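Local coordinates for acid phosphatase (PDB 2I34), which hydrolyses phosphate monoesters at acidic pH as a class C acid phosphatase of the HAD superfamily, at the interface of chains A and B. Coordinates in Å, arbitrary orientation; residue numbers count along the deposited sequence, not the author numbering. Chains: chain A/B, acid phosphatase.

Contact 1: the interface of chains A and B. Residues chain A 21, 24-25, 28, 78, 81; chain B 245-247.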
# COMPACT_ATOMS: atom_id res chain seq x y z
N LEU A 21 -1.72 15.97 -3.26
CA LEU A 21 -0.28 16.12 -3.51
C LEU A 21 0.58 15.03 -2.87
O LEU A 21 1.31 14.35 -3.58
CB LEU A 21 0.24 17.50 -3.13
CG LEU A 21 1.42 18.00 -3.98
CD1 LEU A 21 1.64 19.50 -3.81
CD2 LEU A 21 2.71 17.24 -3.70
N ASP A 24 0.05 11.51 -4.25
CA ASP A 24 0.65 11.40 -5.58
C ASP A 24 2.15 11.28 -5.53
O ASP A 24 2.75 10.54 -6.31
CB ASP A 24 0.30 12.62 -6.43
CG ASP A 24 -1.17 12.68 -6.80
OD1 ASP A 24 -1.90 11.69 -6.55
OD2 ASP A 24 -1.58 13.73 -7.35
N LEU A 25 2.75 12.03 -4.60
CA LEU A 25 4.19 12.12 -4.46
C LEU A 25 4.77 10.81 -3.92
O LEU A 25 5.80 10.31 -4.40
CB LEU A 25 4.50 13.29 -3.51
CG LEU A 25 5.94 13.76 -3.38
CD1 LEU A 25 6.48 14.19 -4.72
CD2 LEU A 25 5.98 14.89 -2.36
N GLN A 28 4.49 8.28 -6.74
CA GLN A 28 5.45 8.53 -7.79
C GLN A 28 6.89 8.38 -7.38
O GLN A 28 7.71 7.99 -8.20
CB GLN A 28 5.23 9.92 -8.39
CG GLN A 28 4.02 10.04 -9.28
CD GLN A 28 4.16 11.18 -10.29
OE1 GLN A 28 4.51 12.30 -9.92
NE2 GLN A 28 3.91 10.89 -11.56
N ALA A 78 -0.64 13.91 -11.50
CA ALA A 78 0.30 15.03 -11.30
C ALA A 78 -0.03 16.22 -12.21
O ALA A 78 0.13 17.38 -11.82
CB ALA A 78 1.72 14.56 -11.51
N VAL A 81 -2.67 18.08 -10.35
CA VAL A 81 -2.09 18.92 -9.31
C VAL A 81 -1.53 20.23 -9.90
O VAL A 81 -1.75 21.31 -9.34
CB VAL A 81 -0.97 18.17 -8.52
CG1 VAL A 81 -0.22 19.13 -7.58
CG2 VAL A 81 -1.57 17.02 -7.72
N ASN B 245 9.02 17.45 -7.64
CA ASN B 245 9.23 16.01 -7.74
C ASN B 245 8.04 15.19 -8.24
O ASN B 245 8.13 13.97 -8.40
CB ASN B 245 9.75 15.46 -6.42
CG ASN B 245 11.22 15.69 -6.27
OD1 ASN B 245 12.03 14.86 -6.69
ND2 ASN B 245 11.59 16.86 -5.76
N LEU B 246 6.92 15.86 -8.51
CA LEU B 246 5.85 15.22 -9.27
C LEU B 246 6.26 15.17 -10.74
O LEU B 246 6.96 16.07 -11.24
CB LEU B 246 4.54 15.97 -9.11
CG LEU B 246 3.91 15.92 -7.72
CD1 LEU B 246 2.67 16.79 -7.69
CD2 LEU B 246 3.58 14.50 -7.32
N LYS B 247 5.83 14.12 -11.42
CA LYS B 247 6.08 13.96 -12.86
C LYS B 247 4.76 14.00 -13.64
O LYS B 247 3.98 13.05 -13.60
CB LYS B 247 6.82 12.64 -13.11
CG LYS B 247 7.32 12.47 -14.54
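B:Leu246, in the C-terminal tail of one HAD-superfamily phosphatase subunit, inserts its side chain between helices 21-29 and 74-83 of the other. With CG anti to its own carbonyl carbon (chi1 -67°), the side chain is directed into the groove between them. CD1 bridges the two helices: it reaches CG1 of A:Val81 at 3.7 Å, the two side chains crossing at about a right angle, and also touches CD2 of A:Leu21 at 4.0 Å, there at a slant. CD2 of B:Leu246 turns to the surface of helix 21-29, 3.8 Å from CA of A:Leu25 and 3.9 Å from CB of A:Asp24. The methyl CD1 of A:Leu25 touches both CD2 of B:Leu246 and CB of B:Asn245.

Beside this plug the carboxamide of A:Gln28 reads the backbone of B:Lys247 with both its ends. OE1 of A:Gln28 accepts a hydrogen bond from the backbone N of B:Lys247 at 2.7 Å, nearly straight, with the donor tilted 22° from the carbonyl plane of A:Gln28. NE2 donates to O of B:Lys247 at 3.0 Å, lying in that carbonyl's plane on a lone pair. The paired bonds restrain rotation of the amide, while CB of A:Ala78 packs 3.4 Å from O of B:Lys247.

Contact 2: the interface of chains A and B. Residues chain A 40, 211-215; chain B 35-36, 39.
The short strand 211-213 of chain A meets helix 31-54 of chain B in this part of the two-fold interface, and B:Gln39 binds the strand's last residue through both ends of its carboxamide. OE1 of B:Gln39 accepts a hydrogen bond from the backbone N of A:Ile213 at 2.9 Å, nearly straight at the hydrogen, with the donor tilted 19° from the side chain's carbonyl plane. NE2 donates to O of A:Ile213 at 2.9 Å; this bond is more bent, 143° at the hydrogen, although it meets a lone pair in the plane of the backbone carbonyl. CG of B:Gln39 stands anti to its backbone N (chi1 178°), and the chain runs on extended, which carries the amide from the helix to the strand.

CG2 of A:Ile213 lies over the face of this carboxamide, 3.5 Å from CD of B:Gln39. On its other branch, CG1 of A:Ile213 touches CG of B:Leu36 at 3.8 Å, the side chains crossing nearly perpendicular. B:Leu36 straddles the strand's exit: CD2 lies 3.4 Å from O of A:Ile213, while CD1 packs on CA of A:Pro215 at 3.6 Å. CB of B:Ala35 adds a looser contact to CG2 of A:Ile213. The paired amide bonds probably help set the register of helix against strand and hold the two subunits together as a dimer.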
# COMPACT_ATOMS: atom_id res chain seq x y z
N GLY A 40 3.38 -7.63 -3.78
CA GLY A 40 2.18 -8.15 -4.43
C GLY A 40 2.46 -9.15 -5.54
O GLY A 40 1.88 -10.23 -5.57
N PHE A 211 -7.01 -12.78 -3.78
CA PHE A 211 -7.10 -11.40 -4.15
C PHE A 211 -5.77 -10.75 -3.80
O PHE A 211 -5.40 -10.67 -2.63
CB PHE A 211 -8.22 -10.69 -3.38
CG PHE A 211 -9.58 -11.29 -3.55
CD1 PHE A 211 -9.94 -12.04 -4.68
CD2 PHE A 211 -10.55 -11.08 -2.56
CE1 PHE A 211 -11.22 -12.57 -4.81
CE2 PHE A 211 -11.85 -11.60 -2.69
CZ PHE A 211 -12.18 -12.35 -3.80
N ILE A 212 -5.05 -10.28 -4.83
CA ILE A 212 -3.76 -9.63 -4.61
C ILE A 212 -3.97 -8.12 -4.78
O ILE A 212 -4.33 -7.65 -5.87
CB ILE A 212 -2.67 -10.14 -5.58
CG1 ILE A 212 -2.54 -11.67 -5.53
CG2 ILE A 212 -1.37 -9.43 -5.31
CD1 ILE A 212 -2.24 -12.31 -4.15
N ILE A 213 -3.76 -7.38 -3.70
CA ILE A 213 -4.08 -5.95 -3.63
C ILE A 213 -2.83 -5.09 -3.70
O ILE A 213 -1.76 -5.46 -3.18
CB ILE A 213 -4.98 -5.64 -2.36
CG1 ILE A 213 -5.32 -4.14 -2.23
CG2 ILE A 213 -4.35 -6.18 -1.07
CD1 ILE A 213 -6.61 -3.76 -2.85
N PHE A 214 -2.97 -3.95 -4.37
CA PHE A 214 -1.90 -2.96 -4.53
C PHE A 214 -2.33 -1.58 -3.98
O PHE A 214 -3.52 -1.25 -4.01
CB PHE A 214 -1.53 -2.84 -6.01
CG PHE A 214 -0.91 -4.08 -6.57
CD1 PHE A 214 0.43 -4.38 -6.31
CD2 PHE A 214 -1.67 -4.98 -7.30
CE1 PHE A 214 1.00 -5.53 -6.78
CE2 PHE A 214 -1.10 -6.15 -7.78
CZ PHE A 214 0.25 -6.42 -7.52
N PRO A 215 -1.35 -0.78 -3.48
CA PRO A 215 -1.68 0.51 -2.85
C PRO A 215 -1.94 1.69 -3.82
O PRO A 215 -1.08 2.02 -4.65
CB PRO A 215 -0.44 0.80 -1.99
CG PRO A 215 0.70 0.16 -2.78
CD PRO A 215 0.09 -1.07 -3.40
N ALA B 35 -7.22 -4.13 3.53
CA ALA B 35 -6.86 -5.31 2.72
C ALA B 35 -5.36 -5.47 2.58
O ALA B 35 -4.85 -6.58 2.56
CB ALA B 35 -7.49 -5.23 1.35
N LEU B 36 -4.64 -4.36 2.47
CA LEU B 36 -3.20 -4.42 2.33
C LEU B 36 -2.56 -4.86 3.64
O LEU B 36 -1.58 -5.60 3.63
CB LEU B 36 -2.64 -3.08 1.83
CG LEU B 36 -2.81 -2.85 0.33
CD1 LEU B 36 -2.96 -1.36 0.01
CD2 LEU B 36 -1.67 -3.46 -0.48
N GLN B 39 -3.31 -8.62 3.82
CA GLN B 39 -2.39 -9.26 2.90
C GLN B 39 -0.96 -9.37 3.47
O GLN B 39 -0.31 -10.40 3.34
CB GLN B 39 -2.36 -8.49 1.58
CG GLN B 39 -1.39 -9.03 0.53
CD GLN B 39 -1.68 -8.48 -0.86
OE1 GLN B 39 -2.57 -8.96 -1.56
NE2 GLN B 39 -0.90 -7.47 -1.29

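Contact 3: the interface of chains A and B. Residues chain A 32, 35-36, 39; chain B 211-215.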
# COMPACT_ATOMS: atom_id res chain seq x y z
N GLU A 32 9.03 2.69 -0.96
CA GLU A 32 8.04 1.89 -0.25
C GLU A 32 6.92 1.44 -1.16
O GLU A 32 6.46 0.27 -1.09
CB GLU A 32 7.45 2.70 0.91
CG GLU A 32 8.35 2.84 2.15
CD GLU A 32 9.43 3.92 2.06
OE1 GLU A 32 9.54 4.62 1.05
OE2 GLU A 32 10.18 4.08 3.04
N ALA A 35 8.27 -1.25 -3.46
CA ALA A 35 8.39 -2.46 -2.64
C ALA A 35 7.06 -3.18 -2.47
O ALA A 35 7.01 -4.41 -2.47
CB ALA A 35 8.98 -2.13 -1.26
N LEU A 36 5.99 -2.42 -2.31
CA LEU A 36 4.66 -2.98 -2.18
C LEU A 36 4.18 -3.63 -3.48
O LEU A 36 3.41 -4.59 -3.44
CB LEU A 36 3.67 -1.91 -1.72
CG LEU A 36 3.74 -1.60 -0.22
CD1 LEU A 36 3.32 -0.17 0.08
CD2 LEU A 36 2.88 -2.62 0.57
N GLN A 39 6.12 -6.88 -3.55
CA GLN A 39 5.51 -7.81 -2.59
C GLN A 39 4.23 -8.45 -3.16
O GLN A 39 4.03 -9.67 -3.04
CB GLN A 39 5.23 -7.11 -1.27
CG GLN A 39 4.45 -7.90 -0.22
CD GLN A 39 4.54 -7.28 1.16
OE1 GLN A 39 5.55 -7.42 1.83
NE2 GLN A 39 3.51 -6.55 1.57
N PHE B 211 11.15 -9.27 4.07
CA PHE B 211 10.71 -7.92 4.40
C PHE B 211 9.24 -7.80 4.04
O PHE B 211 8.89 -7.87 2.85
CB PHE B 211 11.48 -6.86 3.60
CG PHE B 211 12.97 -6.90 3.76
CD1 PHE B 211 13.58 -7.43 4.89
CD2 PHE B 211 13.78 -6.34 2.77
CE1 PHE B 211 14.96 -7.42 5.02
CE2 PHE B 211 15.16 -6.32 2.90
CZ PHE B 211 15.75 -6.86 4.02
N ILE B 212 8.39 -7.65 5.05
CA ILE B 212 6.95 -7.49 4.84
C ILE B 212 6.61 -6.01 5.01
O ILE B 212 6.75 -5.47 6.11
CB ILE B 212 6.11 -8.29 5.87
CG1 ILE B 212 6.52 -9.78 5.91
CG2 ILE B 212 4.63 -8.11 5.58
CD1 ILE B 212 6.48 -10.49 4.56
N ILE B 213 6.18 -5.38 3.92
CA ILE B 213 5.98 -3.93 3.83
C ILE B 213 4.48 -3.57 3.92
O ILE B 213 3.63 -4.32 3.47
CB ILE B 213 6.67 -3.34 2.55
CG1 ILE B 213 6.42 -1.81 2.41
CG2 ILE B 213 6.20 -4.03 1.27
CD1 ILE B 213 7.32 -0.96 3.21
N PHE B 214 4.19 -2.44 4.55
CA PHE B 214 2.85 -1.92 4.70
C PHE B 214 2.80 -0.49 4.13
O PHE B 214 3.84 0.22 4.11
CB PHE B 214 2.45 -1.94 6.18
CG PHE B 214 2.32 -3.32 6.73
CD1 PHE B 214 1.19 -4.09 6.44
CD2 PHE B 214 3.32 -3.88 7.51
CE1 PHE B 214 1.07 -5.39 6.93
CE2 PHE B 214 3.20 -5.18 8.01
CZ PHE B 214 2.07 -5.93 7.71
N PRO B 215 1.63 -0.07 3.65
CA PRO B 215 1.48 1.21 2.96
C PRO B 215 1.25 2.40 3.87
O PRO B 215 0.29 2.42 4.64
CB PRO B 215 0.24 0.98 2.09
CG PRO B 215 -0.57 -0.01 2.87
CD PRO B 215 0.37 -0.84 3.65
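B:Ile213 and A:Leu36 form the apolar centre, their side chains set at about a right angle. CG of A:Leu36 rests 3.8 Å from CG1 of B:Ile213, and CD2 of A:Leu36 comes to 3.7 Å from CG2 of B:Ile213. The other methyl, CD1 of A:Leu36, reaches on to CA of B:Pro215 at 3.7 Å; the fork spans from the strand's last residue to the extended loop after it. With CG1 anti to the backbone N (chi1 178°), B:Ile213 directs its longer branch toward the start of the partner helix, where CD1 meets CG of A:Glu32 at 4.1 Å. The glutamate chain bends at chi2 and offers its aliphatic part to the isoleucine.

CG2 of B:Ile213 covers one face of the amide of A:Gln39, 3.6 Å from CD of A:Gln39, and so joins the apolar centre to the polar rim. There the amide spans the backbone of B:Ile213. N of B:Ile213 donates to OE1 of A:Gln39 at 3.0 Å, approaching 22° from the carbonyl plane. NE2 of A:Gln39 donates back to O of B:Ile213 at 2.9 Å, on an in-plane lone pair. The site places the N-terminal half of helix 31-54 across the end of strand 211-213 and the loop following it.

Contacts 2 and 3 are near-identical copies related by the two-fold, exchanging helix 31-54 and strand 211-213 between chains; the centres of their C-alpha atoms lie about 10 Å apart. Contact 1 is more remote, with its centre about 22 Å from that of contact 2 and 20 Å from that of contact 3. It uses helices 21-29 and 74-83 of chain A and the tail of chain B, and has its own twin with the chains exchanged. The pairing thus combines a central helix-to-strand seam with a reaching C-terminal arm, an arrangement that suggests a dimer, although the structure alone does not prove one in solution.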